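Local coordinates for TetR family transcriptional regulator (Clostridium perfringens, PDB 6AZH), which probably binds operator DNA as a dimeric TetR-family repressor and may control genes of fatty acid metabolism in response to a ligand, at residues E81-L86 with K134-K139; F87-E92 with T123-G128; S27-I32 with G41-N46; K9-A14 with E51-F56; K102-Q107 with D116-K121. All blocks are in the same frame, centred on the assembly; numbering follows the deposited sequence.

Contact 1 of 5, residues E81-L86 with K134-K139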
# COMPACT_ATOMS: atom_id res chain seq x y z
N GLU A 81 17.77 -17.75 5.93
CA GLU A 81 16.76 -18.34 6.79
C GLU A 81 16.04 -17.26 7.61
O GLU A 81 14.85 -17.40 7.90
CB GLU A 81 17.39 -19.39 7.69
CG GLU A 81 17.94 -20.60 6.91
CD GLU A 81 16.86 -21.24 6.06
OE1 GLU A 81 15.79 -21.55 6.62
OE2 GLU A 81 17.08 -21.43 4.84
N LYS A 82 16.75 -16.19 7.96
CA LYS A 82 16.09 -15.07 8.62
C LYS A 82 15.05 -14.43 7.71
O LYS A 82 13.99 -14.02 8.19
CB LYS A 82 17.11 -14.02 9.06
CG LYS A 82 17.98 -14.41 10.27
CD LYS A 82 19.15 -13.45 10.43
CE LYS A 82 19.79 -13.58 11.81
NZ LYS A 82 20.93 -12.63 11.95
N LEU A 83 15.33 -14.35 6.40
CA LEU A 83 14.34 -13.77 5.49
C LEU A 83 13.10 -14.64 5.40
O LEU A 83 11.97 -14.13 5.37
CB LEU A 83 14.92 -13.55 4.08
CG LEU A 83 15.99 -12.45 3.99
CD1 LEU A 83 16.69 -12.48 2.62
CD2 LEU A 83 15.38 -11.05 4.27
N LYS A 84 13.28 -15.96 5.35
CA LYS A 84 12.11 -16.84 5.36
C LYS A 84 11.29 -16.65 6.63
O LYS A 84 10.05 -16.59 6.57
CB LYS A 84 12.56 -18.30 5.21
CG LYS A 84 13.10 -18.59 3.81
CD LYS A 84 13.90 -19.90 3.83
CE LYS A 84 14.53 -20.24 2.50
NZ LYS A 84 15.13 -21.61 2.64
N LYS A 85 11.95 -16.48 7.78
CA LYS A 85 11.23 -16.25 9.03
C LYS A 85 10.61 -14.86 9.07
O LYS A 85 9.56 -14.68 9.70
CB LYS A 85 12.16 -16.47 10.23
CG LYS A 85 12.47 -17.96 10.49
CD LYS A 85 13.56 -18.21 11.55
CE LYS A 85 13.58 -19.70 11.94
NZ LYS A 85 14.66 -20.02 12.91
N LEU A 86 11.22 -13.89 8.39
CA LEU A 86 10.65 -12.55 8.30
C LEU A 86 9.30 -12.57 7.59
O LEU A 86 8.32 -11.97 8.06
CB LEU A 86 11.63 -11.62 7.58
CG LEU A 86 11.04 -10.27 7.13
CD1 LEU A 86 10.82 -9.41 8.34
CD2 LEU A 86 11.99 -9.57 6.15
N LYS A 134 21.59 -6.82 3.94
CA LYS A 134 23.02 -6.54 3.81
C LYS A 134 23.86 -7.75 4.22
O LYS A 134 24.81 -8.13 3.52
CB LYS A 134 23.40 -5.33 4.67
CG LYS A 134 24.84 -4.91 4.49
CD LYS A 134 25.15 -3.65 5.31
CE LYS A 134 26.43 -2.98 4.80
NZ LYS A 134 26.72 -1.71 5.53
N GLU A 135 23.50 -8.38 5.33
CA GLU A 135 24.20 -9.60 5.74
C GLU A 135 24.03 -10.71 4.71
O GLU A 135 24.98 -11.43 4.41
CB GLU A 135 23.69 -10.07 7.10
CG GLU A 135 24.67 -11.01 7.81
CD GLU A 135 24.08 -11.68 9.04
OE1 GLU A 135 24.46 -12.84 9.32
OE2 GLU A 135 23.24 -11.06 9.72
N ALA A 136 22.81 -10.85 4.16
CA ALA A 136 22.56 -11.88 3.16
C ALA A 136 23.40 -11.66 1.91
O ALA A 136 23.89 -12.63 1.31
CB ALA A 136 21.07 -11.90 2.79
N ILE A 137 23.56 -10.41 1.50
CA ILE A 137 24.37 -10.13 0.32
C ILE A 137 25.84 -10.43 0.61
O ILE A 137 26.52 -11.05 -0.21
CB ILE A 137 24.15 -8.67 -0.13
CG1 ILE A 137 22.73 -8.53 -0.67
CG2 ILE A 137 25.16 -8.28 -1.19
CD1 ILE A 137 22.34 -7.12 -1.04
N SER A 138 26.34 -10.03 1.78
CA SER A 138 27.73 -10.31 2.09
C SER A 138 28.00 -11.81 2.14
O SER A 138 29.10 -12.26 1.78
CB SER A 138 28.13 -9.64 3.40
OG SER A 138 27.73 -10.41 4.51
N LYS A 139 27.02 -12.61 2.54
CA LYS A 139 27.19 -14.06 2.59
C LYS A 139 26.83 -14.74 1.28
O LYS A 139 26.80 -15.97 1.22
CB LYS A 139 26.38 -14.63 3.75
CG LYS A 139 27.07 -14.41 5.10
CD LYS A 139 26.28 -14.96 6.25
CE LYS A 139 27.16 -15.11 7.48
NZ LYS A 139 26.61 -14.40 8.67
O HOH W 1 20.65 -10.21 10.51
O HOH W 2 22.82 -14.23 10.89
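In the all-helical C-terminal domain of this TetR-family regulator, K82 and E135 form a salt bridge that joins the beginning of helix 79-96 to the end of helix 113-138. The link is long: K82 NZ stands 3.6 Å from E135 OE2. Two waters fill out the pairing, each accepting from the ammonium and donating to the carboxylate, one at OE2 and the other at OE1. One charged pair thus shows how water can complete a salt bridge whose direct contact is slack. The lysine chain runs extended beyond CG and meets the glutamate chain at about a right angle. E135 CG lies anti to the backbone N (chi1 -160°), which carries the carboxylate out toward helix 79-96. A second cation grips the same group, K139 NZ reaching the anti lone pair of E135 OE1 at 2.7 Å. K82 NZ is also hydrogen-bonded to E73 O, so the ammonium is divided between the carboxylate of E135 and the backbone near the end of helix 50-74. Beside the polar bridge the contact turns apolar, L83 CD1 lying 4.4 Å from A136 CB, a loose approach; I142 touches both side chains. The salt-bridge network of K82, E135 and K139, next to a single apolar touch, links two helices of the all-helical TetR-type C-terminal domain, which in relatives binds the ligand.

Contact 2 of 5, residues F87-E92 with T123-G128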
# COMPACT_ATOMS: atom_id res chain seq x y z
N PHE A 87 9.22 -13.27 6.45
CA PHE A 87 7.97 -13.29 5.69
C PHE A 87 6.86 -13.93 6.51
O PHE A 87 5.73 -13.42 6.55
CB PHE A 87 8.15 -14.05 4.37
CG PHE A 87 9.24 -13.51 3.51
CD1 PHE A 87 9.55 -12.17 3.52
CD2 PHE A 87 9.97 -14.36 2.69
CE1 PHE A 87 10.58 -11.67 2.73
CE2 PHE A 87 10.99 -13.87 1.89
CZ PHE A 87 11.29 -12.53 1.91
N LYS A 88 7.18 -15.02 7.21
CA LYS A 88 6.19 -15.70 8.03
C LYS A 88 5.72 -14.80 9.17
O LYS A 88 4.51 -14.64 9.39
CB LYS A 88 6.77 -17.00 8.58
CG LYS A 88 5.89 -17.69 9.59
CD LYS A 88 6.62 -18.91 10.15
CE LYS A 88 5.64 -19.95 10.66
NZ LYS A 88 4.75 -19.41 11.72
N MSE A 89 6.66 -14.19 9.89
CA MSE A 89 6.35 -13.30 11.00
C MSE A 89 5.45 -12.12 10.54
O MSE A 89 4.46 -11.81 11.21
CB MSE A 89 7.64 -12.77 11.64
CG MSE A 89 7.46 -11.79 12.82
SE MSE A 89 7.12 -9.93 12.24
CE MSE A 89 8.96 -9.38 11.86
N GLN A 90 5.80 -11.50 9.41
CA GLN A 90 5.09 -10.28 8.99
C GLN A 90 3.66 -10.58 8.59
O GLN A 90 2.74 -9.83 8.92
CB GLN A 90 5.81 -9.60 7.83
CG GLN A 90 7.11 -8.94 8.18
CD GLN A 90 7.63 -8.02 7.08
OE1 GLN A 90 8.29 -7.02 7.36
NE2 GLN A 90 7.33 -8.35 5.83
N PHE A 91 3.45 -11.67 7.84
CA PHE A 91 2.10 -11.99 7.39
C PHE A 91 1.24 -12.47 8.55
O PHE A 91 0.04 -12.14 8.61
CB PHE A 91 2.15 -13.03 6.28
CG PHE A 91 2.58 -12.46 4.95
CD1 PHE A 91 1.86 -11.44 4.36
CD2 PHE A 91 3.70 -12.96 4.30
CE1 PHE A 91 2.24 -10.92 3.14
CE2 PHE A 91 4.09 -12.45 3.07
CZ PHE A 91 3.36 -11.42 2.49
N GLU A 92 1.83 -13.21 9.50
CA GLU A 92 1.07 -13.58 10.69
C GLU A 92 0.70 -12.34 11.50
O GLU A 92 -0.46 -12.19 11.92
CB GLU A 92 1.86 -14.58 11.55
CG GLU A 92 1.86 -15.99 10.96
CD GLU A 92 2.75 -16.96 11.70
OE1 GLU A 92 3.39 -16.56 12.70
OE2 GLU A 92 2.81 -18.14 11.29
N THR A 123 9.98 3.63 8.44
CA THR A 123 11.36 3.56 7.94
C THR A 123 12.28 2.90 8.94
O THR A 123 13.11 2.06 8.57
CB THR A 123 11.86 4.97 7.59
OG1 THR A 123 11.13 5.45 6.45
CG2 THR A 123 13.35 4.97 7.24
N GLU A 124 12.13 3.24 10.23
CA GLU A 124 12.86 2.54 11.28
C GLU A 124 12.65 1.03 11.20
O GLU A 124 13.61 0.25 11.33
CB GLU A 124 12.42 3.05 12.66
CG GLU A 124 12.96 4.43 13.00
CD GLU A 124 12.33 5.00 14.27
OE1 GLU A 124 11.68 4.24 15.02
OE2 GLU A 124 12.49 6.22 14.52
N TYR A 125 11.41 0.59 11.00
CA TYR A 125 11.16 -0.84 10.83
C TYR A 125 11.85 -1.37 9.59
O TYR A 125 12.50 -2.43 9.63
CB TYR A 125 9.66 -1.12 10.78
CG TYR A 125 9.33 -2.57 10.53
CD1 TYR A 125 9.29 -3.48 11.58
CD2 TYR A 125 9.06 -3.04 9.25
CE1 TYR A 125 9.00 -4.80 11.36
CE2 TYR A 125 8.77 -4.36 9.02
CZ TYR A 125 8.74 -5.24 10.08
OH TYR A 125 8.45 -6.57 9.87
N ILE A 126 11.73 -0.67 8.46
CA ILE A 126 12.29 -1.16 7.20
C ILE A 126 13.82 -1.24 7.27
O ILE A 126 14.43 -2.09 6.62
CB ILE A 126 11.80 -0.27 6.03
CG1 ILE A 126 10.30 -0.47 5.82
CG2 ILE A 126 12.55 -0.58 4.72
CD1 ILE A 126 9.68 0.49 4.85
N GLU A 127 14.45 -0.40 8.09
CA GLU A 127 15.90 -0.48 8.24
C GLU A 127 16.34 -1.81 8.83
O GLU A 127 17.46 -2.27 8.55
CB GLU A 127 16.41 0.68 9.11
CG GLU A 127 16.51 1.99 8.35
CD GLU A 127 16.60 3.19 9.27
OE1 GLU A 127 16.61 3.01 10.51
OE2 GLU A 127 16.65 4.32 8.73
N GLY A 128 15.51 -2.43 9.66
CA GLY A 128 15.83 -3.78 10.13
C GLY A 128 15.88 -4.78 8.99
O GLY A 128 16.76 -5.64 8.94
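The hydroxyl of Y125 donates a hydrogen bond to the amide oxygen of Q90, a short link of 2.6 Å between Y125 OH and Q90 OE1. The donor sits in the carbonyl plane on a lone pair, with a C=O...donor angle of 114°. Seen from the tyrosine, the oxygen comes to the ring edge and in its plane, and the amide and ring planes are only 22° apart, so phenol and carboxamide lie nearly flat with one another. From the same helix as Q90, selenomethionine M89 runs against the direction of the tyrosine, its CE 3.5 Å from Y125 OH. Its chain is bent at both chi2 and chi3, and this double turn brings the methyl to the phenol oxygen.

What positions the phenol is first its own torsion: Y125 CG is anti to the backbone N (chi1 177°), sending the ring from helix 113-138 across to helix 79-96. The two backbones are well separated, 11.4 Å between Q90 CA and Y125 CA, and the long side chains span that distance. In the next shell, helix 50-74 flanks the bridge, with L69 against Y125 and with K68 and I72 against M89, while L158 of helix 147-165 packs on Q90. As a worked case of polarity inside a helical bundle, the contact implies a directional restraint: a buried phenol and a buried amide oxygen satisfy one another, and the in-plane bond would limit rotation of both flat groups.

Contact 3 of 5, residues S27-I32 with G41-N46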
# COMPACT_ATOMS: atom_id res chain seq x y z
N SER A 27 -12.59 10.36 11.80
CA SER A 27 -12.60 9.92 13.19
C SER A 27 -12.65 11.13 14.11
O SER A 27 -12.20 12.22 13.75
CB SER A 27 -11.36 9.09 13.49
OG SER A 27 -11.27 8.00 12.58
N THR A 28 -13.20 10.92 15.31
CA THR A 28 -13.32 11.99 16.30
C THR A 28 -13.02 11.44 17.68
O THR A 28 -13.27 10.27 17.97
CB THR A 28 -14.72 12.61 16.34
OG1 THR A 28 -15.68 11.62 16.73
CG2 THR A 28 -15.10 13.20 14.98
N VAL A 29 -12.54 12.33 18.56
CA VAL A 29 -12.44 12.00 19.98
C VAL A 29 -13.80 11.53 20.50
O VAL A 29 -13.88 10.54 21.24
CB VAL A 29 -11.91 13.21 20.78
CG1 VAL A 29 -12.10 12.99 22.27
CG2 VAL A 29 -10.45 13.47 20.47
N ASP A 30 -14.88 12.22 20.11
CA ASP A 30 -16.22 11.86 20.57
C ASP A 30 -16.53 10.39 20.30
O ASP A 30 -17.02 9.67 21.17
CB ASP A 30 -17.28 12.72 19.87
CG ASP A 30 -17.17 14.20 20.20
OD1 ASP A 30 -16.73 14.55 21.32
OD2 ASP A 30 -17.55 15.00 19.32
N GLU A 31 -16.23 9.93 19.08
CA GLU A 31 -16.53 8.55 18.72
C GLU A 31 -15.60 7.58 19.43
O GLU A 31 -16.03 6.51 19.87
CB GLU A 31 -16.45 8.39 17.20
CG GLU A 31 -16.66 6.97 16.68
CD GLU A 31 -18.10 6.46 16.80
OE1 GLU A 31 -18.97 7.19 17.32
OE2 GLU A 31 -18.35 5.31 16.37
N ILE A 32 -14.32 7.94 19.57
CA ILE A 32 -13.36 7.05 20.23
C ILE A 32 -13.74 6.87 21.70
O ILE A 32 -13.67 5.75 22.24
CB ILE A 32 -11.92 7.58 20.07
CG1 ILE A 32 -11.50 7.48 18.59
CG2 ILE A 32 -10.96 6.80 20.97
CD1 ILE A 32 -10.25 8.27 18.23
N GLY A 41 -14.14 13.03 29.85
CA GLY A 41 -13.23 13.79 30.69
C GLY A 41 -11.96 13.02 31.03
O GLY A 41 -10.87 13.59 31.11
N THR A 42 -12.10 11.71 31.24
CA THR A 42 -10.94 10.86 31.51
C THR A 42 -10.10 10.66 30.25
O THR A 42 -8.86 10.63 30.32
CB THR A 42 -11.42 9.53 32.10
OG1 THR A 42 -12.07 9.80 33.36
CG2 THR A 42 -10.25 8.56 32.34
N LEU A 43 -10.75 10.54 29.09
CA LEU A 43 -9.99 10.52 27.84
C LEU A 43 -9.14 11.77 27.72
O LEU A 43 -7.93 11.69 27.47
CB LEU A 43 -10.92 10.39 26.63
CG LEU A 43 -10.20 10.36 25.26
CD1 LEU A 43 -10.99 9.56 24.23
CD2 LEU A 43 -9.91 11.76 24.68
N TYR A 44 -9.74 12.95 27.90
CA TYR A 44 -8.99 14.18 27.71
C TYR A 44 -7.94 14.38 28.80
O TYR A 44 -6.97 15.11 28.57
CB TYR A 44 -9.96 15.37 27.66
CG TYR A 44 -10.59 15.62 26.30
CD1 TYR A 44 -9.80 15.87 25.17
CD2 TYR A 44 -11.97 15.63 26.16
CE1 TYR A 44 -10.39 16.13 23.94
CE2 TYR A 44 -12.57 15.90 24.93
CZ TYR A 44 -11.77 16.14 23.82
OH TYR A 44 -12.38 16.38 22.61
N TYR A 45 -8.10 13.75 29.96
CA TYR A 45 -7.04 13.78 30.96
C TYR A 45 -5.79 13.08 30.44
O TYR A 45 -4.67 13.43 30.83
CB TYR A 45 -7.52 13.13 32.25
CG TYR A 45 -6.51 13.22 33.38
CD1 TYR A 45 -5.70 12.15 33.70
CD2 TYR A 45 -6.38 14.39 34.13
CE1 TYR A 45 -4.77 12.22 34.72
CE2 TYR A 45 -5.46 14.48 35.15
CZ TYR A 45 -4.66 13.39 35.45
OH TYR A 45 -3.74 13.47 36.46
N ASN A 46 -5.96 12.11 29.55
CA ASN A 46 -4.86 11.30 29.03
C ASN A 46 -4.35 11.77 27.68
O ASN A 46 -3.15 11.64 27.41
CB ASN A 46 -5.31 9.84 28.91
CG ASN A 46 -5.38 9.14 30.26
OD1 ASN A 46 -4.39 8.57 30.71
ND2 ASN A 46 -6.54 9.18 30.90
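V29 is the bump of this contact, and the notch it enters lies between L43 and Y44 on the facing helix. Its CG1 branch, anti to the backbone N (chi1 167°), reaches L43 CD2 at 3.5 Å, tighter than usual for two methyl carbons. The same CG1 stands 3.5 Å from Y44 CZ, and the phenol oxygen passes close by, with Y44 OH 3.4 Å from V29 CG1. The two walls also touch, L43 CD2 lying over one face of the Y44 ring, displaced toward the rim. Farther along helix 29-36, I32 CG2 meets L43 CD1 more loosely at 4.3 Å, while I53 of helix 50-74 touches both V29 and L43. T28 is the N-cap of helix 29-36, T28 OG1 accepting from E31 N at 2.9 Å. In this helix-turn-helix of a TetR-type DNA-binding domain, the fit across the segments rests on apolar shape, while the salt bridge of D30 with K40 adds a polar tie between the two helices.

Contact 4 of 5, residues K9-A14 with E51-F56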
# COMPACT_ATOMS: atom_id res chain seq x y z
N LYS A 9 -5.68 1.19 27.24
CA LYS A 9 -5.95 0.01 26.42
C LYS A 9 -7.29 0.12 25.71
O LYS A 9 -7.41 -0.25 24.53
CB LYS A 9 -5.91 -1.27 27.26
CG LYS A 9 -6.25 -2.54 26.44
CD LYS A 9 -5.67 -3.80 27.09
CE LYS A 9 -5.65 -4.98 26.13
NZ LYS A 9 -7.02 -5.49 25.84
N ALA A 10 -8.33 0.61 26.40
CA ALA A 10 -9.64 0.73 25.78
C ALA A 10 -9.61 1.75 24.65
O ALA A 10 -10.17 1.50 23.57
CB ALA A 10 -10.69 1.13 26.83
N ILE A 11 -8.96 2.89 24.88
CA ILE A 11 -8.82 3.92 23.84
C ILE A 11 -8.00 3.36 22.69
O ILE A 11 -8.36 3.53 21.52
CB ILE A 11 -8.16 5.18 24.44
CG1 ILE A 11 -9.15 5.89 25.37
CG2 ILE A 11 -7.68 6.15 23.34
CD1 ILE A 11 -8.51 6.88 26.29
N PHE A 12 -6.90 2.69 23.01
CA PHE A 12 -6.06 2.08 21.98
C PHE A 12 -6.86 1.17 21.06
O PHE A 12 -6.87 1.34 19.83
CB PHE A 12 -4.92 1.31 22.65
CG PHE A 12 -4.03 0.55 21.68
CD1 PHE A 12 -3.03 1.21 20.98
CD2 PHE A 12 -4.18 -0.81 21.50
CE1 PHE A 12 -2.20 0.51 20.11
CE2 PHE A 12 -3.36 -1.52 20.62
CZ PHE A 12 -2.36 -0.86 19.93
N GLU A 13 -7.57 0.20 21.65
CA GLU A 13 -8.30 -0.75 20.82
C GLU A 13 -9.46 -0.09 20.08
O GLU A 13 -9.69 -0.39 18.90
CB GLU A 13 -8.80 -1.92 21.68
CG GLU A 13 -7.71 -2.96 21.90
CD GLU A 13 -8.11 -4.08 22.83
OE1 GLU A 13 -9.33 -4.25 23.09
OE2 GLU A 13 -7.21 -4.81 23.30
N ALA A 14 -10.20 0.81 20.74
CA ALA A 14 -11.28 1.48 20.04
C ALA A 14 -10.75 2.40 18.95
O ALA A 14 -11.35 2.50 17.87
CB ALA A 14 -12.16 2.27 21.02
N GLU A 51 -5.11 13.85 17.35
CA GLU A 51 -3.76 13.60 16.86
C GLU A 51 -2.90 12.94 17.93
O GLU A 51 -2.08 12.07 17.62
CB GLU A 51 -3.09 14.90 16.41
CG GLU A 51 -1.67 14.66 15.83
CD GLU A 51 -1.20 15.80 14.92
OE1 GLU A 51 -0.53 16.72 15.43
OE2 GLU A 51 -1.50 15.78 13.70
N GLU A 52 -3.08 13.33 19.19
CA GLU A 52 -2.33 12.66 20.25
C GLU A 52 -2.73 11.20 20.36
O GLU A 52 -1.87 10.33 20.56
CB GLU A 52 -2.52 13.40 21.58
CG GLU A 52 -1.70 14.68 21.69
CD GLU A 52 -1.52 15.18 23.12
OE1 GLU A 52 -1.98 14.52 24.08
OE2 GLU A 52 -0.91 16.26 23.29
N ILE A 53 -4.03 10.90 20.21
CA ILE A 53 -4.46 9.51 20.27
C ILE A 53 -3.84 8.72 19.13
O ILE A 53 -3.28 7.63 19.33
CB ILE A 53 -5.99 9.39 20.24
CG1 ILE A 53 -6.63 10.05 21.49
CG2 ILE A 53 -6.39 7.91 20.18
CD1 ILE A 53 -8.14 10.20 21.38
N PHE A 54 -3.92 9.27 17.92
CA PHE A 54 -3.34 8.61 16.75
C PHE A 54 -1.88 8.26 16.96
O PHE A 54 -1.46 7.13 16.70
CB PHE A 54 -3.50 9.52 15.52
CG PHE A 54 -2.99 8.89 14.25
CD1 PHE A 54 -1.67 9.06 13.85
CD2 PHE A 54 -3.83 8.10 13.48
CE1 PHE A 54 -1.21 8.46 12.69
CE2 PHE A 54 -3.36 7.49 12.32
CZ PHE A 54 -2.06 7.68 11.93
N ASN A 55 -1.06 9.24 17.39
CA ASN A 55 0.38 9.01 17.50
C ASN A 55 0.69 7.96 18.57
O ASN A 55 1.58 7.12 18.39
CB ASN A 55 1.09 10.32 17.80
CG ASN A 55 1.11 11.25 16.61
OD1 ASN A 55 0.94 10.81 15.46
ND2 ASN A 55 1.32 12.54 16.87
N PHE A 56 -0.03 8.02 19.69
CA PHE A 56 0.10 7.01 20.73
C PHE A 56 -0.21 5.61 20.19
O PHE A 56 0.55 4.66 20.42
CB PHE A 56 -0.83 7.38 21.90
CG PHE A 56 -1.17 6.24 22.79
CD1 PHE A 56 -0.33 5.88 23.83
CD2 PHE A 56 -2.36 5.55 22.62
CE1 PHE A 56 -0.65 4.83 24.65
CE2 PHE A 56 -2.69 4.50 23.45
CZ PHE A 56 -1.83 4.14 24.46
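I11 and I53 both hold CG2 anti to the backbone N, and this shared torsion sends the two branch methyls toward each other, I11 CG2 meeting I53 CG2 at 3.8 Å. The side chains cross at about a right angle and touch through these methyls. F12 and F56 also place CG anti to the backbone N, but the chi1 of 159° in F56 swings its ring toward helix 6-26. There F56 CE2 comes within 4.0 Å of F12 CB and 4.1 Å of F12 CD1, touching the root of the other phenylalanine more than its far end. F47 packs on I11 and I53, and its ring meets that of F56 with planes at about 50°. I32 of helix 29-36 adds a further apolar neighbour for I11. The principle illustrated is a helix-turn-helix held by helices outside it: helix 6-26 makes the three-helix bundle with helices 29-36 and 40-46, and helix 50-74 is a fourth helix leading on to the C-terminal domain, as in TetR-type regulators.

Contact 5 of 5, residues K102-Q107 with D116-K121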
# COMPACT_ATOMS: atom_id res chain seq x y z
N LYS A 102 -4.45 -1.31 8.33
CA LYS A 102 -5.24 -0.43 7.47
C LYS A 102 -5.16 1.02 7.94
O LYS A 102 -5.07 1.95 7.12
CB LYS A 102 -6.70 -0.87 7.45
CG LYS A 102 -6.95 -2.17 6.71
CD LYS A 102 -8.39 -2.59 6.90
CE LYS A 102 -8.60 -4.00 6.43
NZ LYS A 102 -9.86 -4.53 7.01
N MSE A 103 -5.26 1.23 9.25
CA MSE A 103 -5.11 2.55 9.84
C MSE A 103 -3.78 3.17 9.40
O MSE A 103 -3.74 4.32 8.97
CB MSE A 103 -5.17 2.45 11.35
CG MSE A 103 -4.38 3.51 12.06
SE MSE A 103 -4.60 3.39 13.93
CE MSE A 103 -3.44 2.05 14.12
N VAL A 104 -2.69 2.38 9.52
CA VAL A 104 -1.37 2.84 9.08
C VAL A 104 -1.39 3.16 7.60
O VAL A 104 -0.98 4.25 7.17
CB VAL A 104 -0.30 1.76 9.39
CG1 VAL A 104 1.03 2.10 8.72
CG2 VAL A 104 -0.07 1.63 10.89
N MSE A 105 -1.84 2.22 6.78
CA MSE A 105 -1.84 2.41 5.34
C MSE A 105 -2.63 3.62 4.91
O MSE A 105 -2.25 4.28 3.96
CB MSE A 105 -2.38 1.18 4.62
CG MSE A 105 -1.62 -0.06 4.95
SE MSE A 105 0.11 0.13 4.08
CE MSE A 105 1.25 0.37 5.71
N SER A 106 -3.72 3.92 5.61
CA SER A 106 -4.53 5.06 5.21
C SER A 106 -3.81 6.39 5.40
O SER A 106 -4.19 7.38 4.77
CB SER A 106 -5.85 5.04 5.97
OG SER A 106 -5.67 5.48 7.31
N GLN A 107 -2.77 6.43 6.23
CA GLN A 107 -2.13 7.69 6.57
C GLN A 107 -0.71 7.82 6.04
O GLN A 107 -0.03 8.81 6.35
CB GLN A 107 -2.16 7.90 8.09
CG GLN A 107 -3.50 8.43 8.57
CD GLN A 107 -3.72 9.86 8.14
OE1 GLN A 107 -2.96 10.75 8.51
NE2 GLN A 107 -4.75 10.09 7.32
N ASP A 116 4.54 12.49 8.00
CA ASP A 116 6.00 12.40 7.97
C ASP A 116 6.51 11.56 9.13
O ASP A 116 7.37 10.69 8.96
CB ASP A 116 6.62 13.79 8.04
CG ASP A 116 6.50 14.57 6.74
OD1 ASP A 116 6.58 13.95 5.66
OD2 ASP A 116 6.33 15.81 6.81
N GLU A 117 5.97 11.82 10.33
CA GLU A 117 6.40 11.10 11.53
C GLU A 117 6.05 9.63 11.44
O GLU A 117 6.86 8.77 11.81
CB GLU A 117 5.77 11.74 12.77
CG GLU A 117 6.41 13.08 13.13
CD GLU A 117 5.51 13.98 13.97
OE1 GLU A 117 4.41 13.55 14.40
OE2 GLU A 117 5.92 15.14 14.22
N LEU A 118 4.84 9.31 10.96
CA LEU A 118 4.45 7.93 10.73
C LEU A 118 5.42 7.24 9.77
O LEU A 118 5.85 6.10 10.01
CB LEU A 118 3.03 7.87 10.17
CG LEU A 118 2.57 6.50 9.66
CD1 LEU A 118 2.62 5.46 10.76
CD2 LEU A 118 1.19 6.56 9.04
N ARG A 119 5.74 7.89 8.65
CA ARG A 119 6.66 7.29 7.69
C ARG A 119 8.04 7.09 8.30
O ARG A 119 8.73 6.11 8.00
CB ARG A 119 6.75 8.14 6.42
CG ARG A 119 5.60 7.93 5.44
CD ARG A 119 5.84 8.67 4.13
NE ARG A 119 5.91 10.12 4.31
CZ ARG A 119 4.88 10.96 4.17
NH1 ARG A 119 3.67 10.50 3.86
NH2 ARG A 119 5.06 12.26 4.37
N ASN A 120 8.48 8.03 9.16
CA ASN A 120 9.76 7.83 9.84
C ASN A 120 9.72 6.60 10.73
O ASN A 120 10.73 5.91 10.87
CB ASN A 120 10.14 9.06 10.66
CG ASN A 120 10.46 10.28 9.80
OD1 ASN A 120 10.42 10.22 8.56
ND2 ASN A 120 10.77 11.39 10.45
N LYS A 121 8.58 6.31 11.35
CA LYS A 121 8.47 5.11 12.18
C LYS A 121 8.52 3.84 11.33
O LYS A 121 9.14 2.86 11.72
CB LYS A 121 7.18 5.15 12.99
CG LYS A 121 7.36 5.49 14.45
CD LYS A 121 7.86 6.89 14.65
CE LYS A 121 7.30 7.50 15.94
NZ LYS A 121 7.87 6.85 17.16
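L118 of helix 113-138 reaches across to V104 and Q107, within the C-terminal domain of the TetR fold and close to its border with the DNA-binding domain. From CB the chain sets out toward the opposite segment, CG lying anti to the backbone N (chi1 170°), and at CG it forks. The CD1 branch goes to V104, where L118 CD1 and V104 CG1 stand 4.2 Å apart in a loose apolar contact. The CD2 branch does most of the touching. It rests against the side chain of Q107, with L118 CD2 3.7 Å from Q107 CB, and it lies equally near two backbone oxygens, V104 O and Q107 O, both at 3.7 Å. The leucine thus illustrates how one forked side chain can fit against a backbone: CD1 meets a side chain, CD2 both main-chain oxygens and a side-chain CB. I58 of helix 50-74 touches both L118 and V104 and so adds a third helix to the contact.

The polar end of Q107 turns elsewhere, its OE1 accepting from R114 NE, while Q107 O takes a hydrogen bond from Q115 NE2. One turn on from D116, R119 runs back toward it and gives NH1 to the backbone oxygens of L108 and G110. Its other terminal nitrogen closes a salt bridge, R119 NH2 lying 2.6 Å from D116 OD1 and meeting that oxygen from above the carboxylate plane.

In the fold
Contacts 1 and 2 hold the same two helices, 79-96 and 113-138, at points whose centres are 13 Å apart, and L86 of the first packs on Y125 of the second. Their chemistry shifts along the helices: hydrated charges in contact 1, centred 20 Å from the chain centre, and a single direct hydrogen bond in contact 2, centred 7 Å from it. Contact 5 uses helix 113-138 again, but through leucine packing. Contacts 3 and 4 belong to the DNA-binding domain and are apolar across their segments, merging through I11, I32, L43 and I53. Contacts 1, 2, 3 and 5 are buried, contact 4 partly so. F54 against Q107 and M103 joins contact 4 to contact 5 across the domain border.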